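Local coordinates for malonyl CoA-acyl carrier protein transacylase (Bartonella henselae, PDB 3QAT) that catalyses transfer of the malonyl group from coenzyme A to acyl carrier protein, probably supplying the extender unit for fatty acid synthesis, at residues Pro233-Asn237 with Val238-Pro242. Numbering follows the deposited sequence.
Sequences PLIAN and VSVIP
Ala236 and Val240 close an alpha-turn at the end of a short beta-hairpin and illustrate how one carbonyl can organise a reversal. Ala236 O accepts a hydrogen bond from Val240 N at 2.9 Å, the donor tilted 18° out of the carbonyl plane, and a weak second one from Ser239 N at 3.3 Å. Val240 takes up a left-handed backbone conformation (phi 51°), which turns the chain back beside Ile235. There, Ile235 and Pro242 form an antiparallel non-hydrogen-bonded pair, with a nearly straight CA-H...O contact from Ile235 CA to Ile241 O. The two side chains lie alongside each other and point the same way, Ile235 CD1 reaching Pro242 CB at 3.8 Å. A chi1 of -48° sets CG1 of Ile235 beside the backbone nitrogen and leaves CG2 anti to it, 3.9 Å from Val240 C. Packing is tightest at the open ends of the hairpin, where the rings of Pro233 and Pro242 meet obliquely, CB to CB at 3.5 Å. The other flank is looser: Ile241 projects away from the first strand into an exposed position, while Ser239 OG hydrogen-bonds Glu243. Asn237 turns from the hairpin to bond Gln256 and the backbone of Gly96 and Ser98, in the probable nucleophile elbow. Helix 263-272 covers Ile235 and Pro242, helix 100-107 backs Leu234, and helix 246-258 borders Val238 and Ile241, while backbone bonds to Val94 tie the hairpin to strand 93-96.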
ATOM      1  N   PRO A 233      -1.270  -4.567  16.368  1.00 13.30           N
ATOM      2  CA  PRO A 233      -2.059  -5.238  15.344  1.00 12.73           C
ATOM      3  C   PRO A 233      -2.030  -4.540  13.992  1.00 10.92           C
ATOM      4  O   PRO A 233      -1.914  -3.311  13.919  1.00 10.05           O
ATOM      5  CB  PRO A 233      -3.496  -5.185  15.896  1.00 12.75           C
ATOM      6  CG  PRO A 233      -3.347  -4.960  17.371  1.00 14.96           C
ATOM      7  CD  PRO A 233      -2.114  -4.119  17.508  1.00 14.73           C
ATOM      8  N   LEU A 234      -2.164  -5.360  12.958  1.00 10.69           N
ATOM      9  CA  LEU A 234      -2.360  -4.854  11.605  1.00  9.73           C
ATOM     10  C   LEU A 234      -3.855  -4.717  11.292  1.00 10.75           C
ATOM     11  O   LEU A 234      -4.617  -5.694  11.438  1.00 11.51           O
ATOM     12  CB  LEU A 234      -1.730  -5.858  10.644  1.00 10.49           C
ATOM     13  CG  LEU A 234      -1.928  -5.523   9.155  1.00  8.27           C
ATOM     14  CD1 LEU A 234      -0.953  -4.429   8.695  1.00  9.51           C
ATOM     15  CD2 LEU A 234      -1.828  -6.787   8.280  1.00  9.73           C
ATOM     16  N   ILE A 235      -4.283  -3.544  10.806  1.00  9.52           N
ATOM     17  CA  ILE A 235      -5.667  -3.434  10.350  1.00 10.10           C
ATOM     18  C   ILE A 235      -5.664  -3.844   8.866  1.00  9.71           C
ATOM     19  O   ILE A 235      -5.314  -3.047   7.995  1.00 10.46           O
ATOM     20  CB  ILE A 235      -6.238  -2.005  10.514  1.00  9.82           C
ATOM     21  CG1 ILE A 235      -5.945  -1.440  11.905  1.00 10.43           C
ATOM     22  CG2 ILE A 235      -7.765  -2.006  10.200  1.00 11.09           C
ATOM     23  CD1 ILE A 235      -6.396  -2.342  13.096  1.00 12.19           C
ATOM     24  N   ALA A 236      -5.999  -5.097   8.599  1.00 10.64           N
ATOM     25  CA  ALA A 236      -5.812  -5.688   7.272  1.00 10.36           C
ATOM     26  C   ALA A 236      -6.750  -5.108   6.237  1.00 10.59           C
ATOM     27  O   ALA A 236      -7.912  -4.822   6.514  1.00 10.05           O
ATOM     28  CB  ALA A 236      -5.959  -7.223   7.321  1.00 11.38           C
ATOM     29  N   ASN A 237      -6.247  -4.974   5.010  1.00  9.54           N
ATOM     30  CA  ASN A 237      -7.036  -4.437   3.905  1.00  9.26           C
ATOM     31  C   ASN A 237      -8.330  -5.226   3.635  1.00 10.05           C
ATOM     32  O   ASN A 237      -9.313  -4.642   3.175  1.00 10.06           O
ATOM     33  CB  ASN A 237      -6.231  -4.482   2.579  1.00  8.13           C
ATOM     34  CG  ASN A 237      -5.086  -3.485   2.477  1.00  8.56           C
ATOM     35  OD1 ASN A 237      -4.343  -3.571   1.506  1.00  8.24           O
ATOM     36  ND2 ASN A 237      -4.981  -2.512   3.376  1.00  6.91           N
ATOM     37  N   VAL A 238      -8.320  -6.545   3.914  1.00 10.93           N
ATOM     38  CA  VAL A 238      -9.422  -7.435   3.558  1.00 12.44           C
ATOM     39  C   VAL A 238     -10.466  -7.474   4.673  1.00 12.51           C
ATOM     40  O   VAL A 238     -11.667  -7.546   4.401  1.00 13.30           O
ATOM     41  CB  VAL A 238      -8.881  -8.874   3.251  1.00 13.49           C
ATOM     42  CG1 VAL A 238      -9.986  -9.945   3.229  1.00 16.40           C
ATOM     43  CG2 VAL A 238      -8.145  -8.831   1.906  1.00 15.18           C
ATOM     44  N   SER A 239      -9.996  -7.372   5.908  1.00 12.70           N
ATOM     45  CA  SER A 239     -10.855  -7.639   7.087  1.00 13.18           C
ATOM     46  C   SER A 239     -11.251  -6.393   7.882  1.00 13.37           C
ATOM     47  O   SER A 239     -12.300  -6.387   8.548  1.00 13.69           O
ATOM     48  CB  SER A 239     -10.177  -8.630   8.018  1.00 14.05           C
ATOM     49  OG  SER A 239      -8.989  -8.068   8.577  1.00 13.50           O
ATOM     50  N   VAL A 240     -10.443  -5.336   7.792  1.00 11.22           N
ATOM     51  CA  VAL A 240     -10.687  -4.091   8.557  1.00 12.40           C
ATOM     52  C   VAL A 240     -10.915  -4.364  10.071  1.00 12.60           C
ATOM     53  O   VAL A 240     -11.746  -3.716  10.726  1.00 13.32           O
ATOM     54  CB  VAL A 240     -11.828  -3.234   7.971  1.00 13.00           C
ATOM     55  CG1 VAL A 240     -11.681  -1.768   8.418  1.00 13.61           C
ATOM     56  CG2 VAL A 240     -11.821  -3.292   6.471  1.00 14.29           C
ATOM     57  N   ILE A 241     -10.137  -5.295  10.608  1.00 12.45           N
ATOM     58  CA  ILE A 241     -10.095  -5.533  12.049  1.00 13.97           C
ATOM     59  C   ILE A 241      -8.651  -5.691  12.479  1.00 13.19           C
ATOM     60  O   ILE A 241      -7.761  -5.948  11.633  1.00 12.58           O
ATOM     61  CB  ILE A 241     -10.935  -6.771  12.472  1.00 14.58           C
ATOM     62  CG1 ILE A 241     -10.427  -8.040  11.791  1.00 15.62           C
ATOM     63  CG2 ILE A 241     -12.428  -6.540  12.231  1.00 17.23           C
ATOM     64  CD1 ILE A 241     -11.258  -9.307  12.102  1.00 16.42           C
ATOM     65  N   PRO A 242      -8.379  -5.534  13.782  1.00 13.34           N
ATOM     66  CA  PRO A 242      -6.995  -5.688  14.214  1.00 13.55           C
ATOM     67  C   PRO A 242      -6.575  -7.160  14.159  1.00 14.90           C
ATOM     68  O   PRO A 242      -7.191  -8.029  14.794  1.00 18.41           O
ATOM     69  CB  PRO A 242      -6.970  -5.115  15.645  1.00 15.46           C
ATOM     70  CG  PRO A 242      -8.384  -4.868  16.011  1.00 14.08           C
ATOM     71  CD  PRO A 242      -9.245  -4.923  14.814  1.00 12.55           C
TER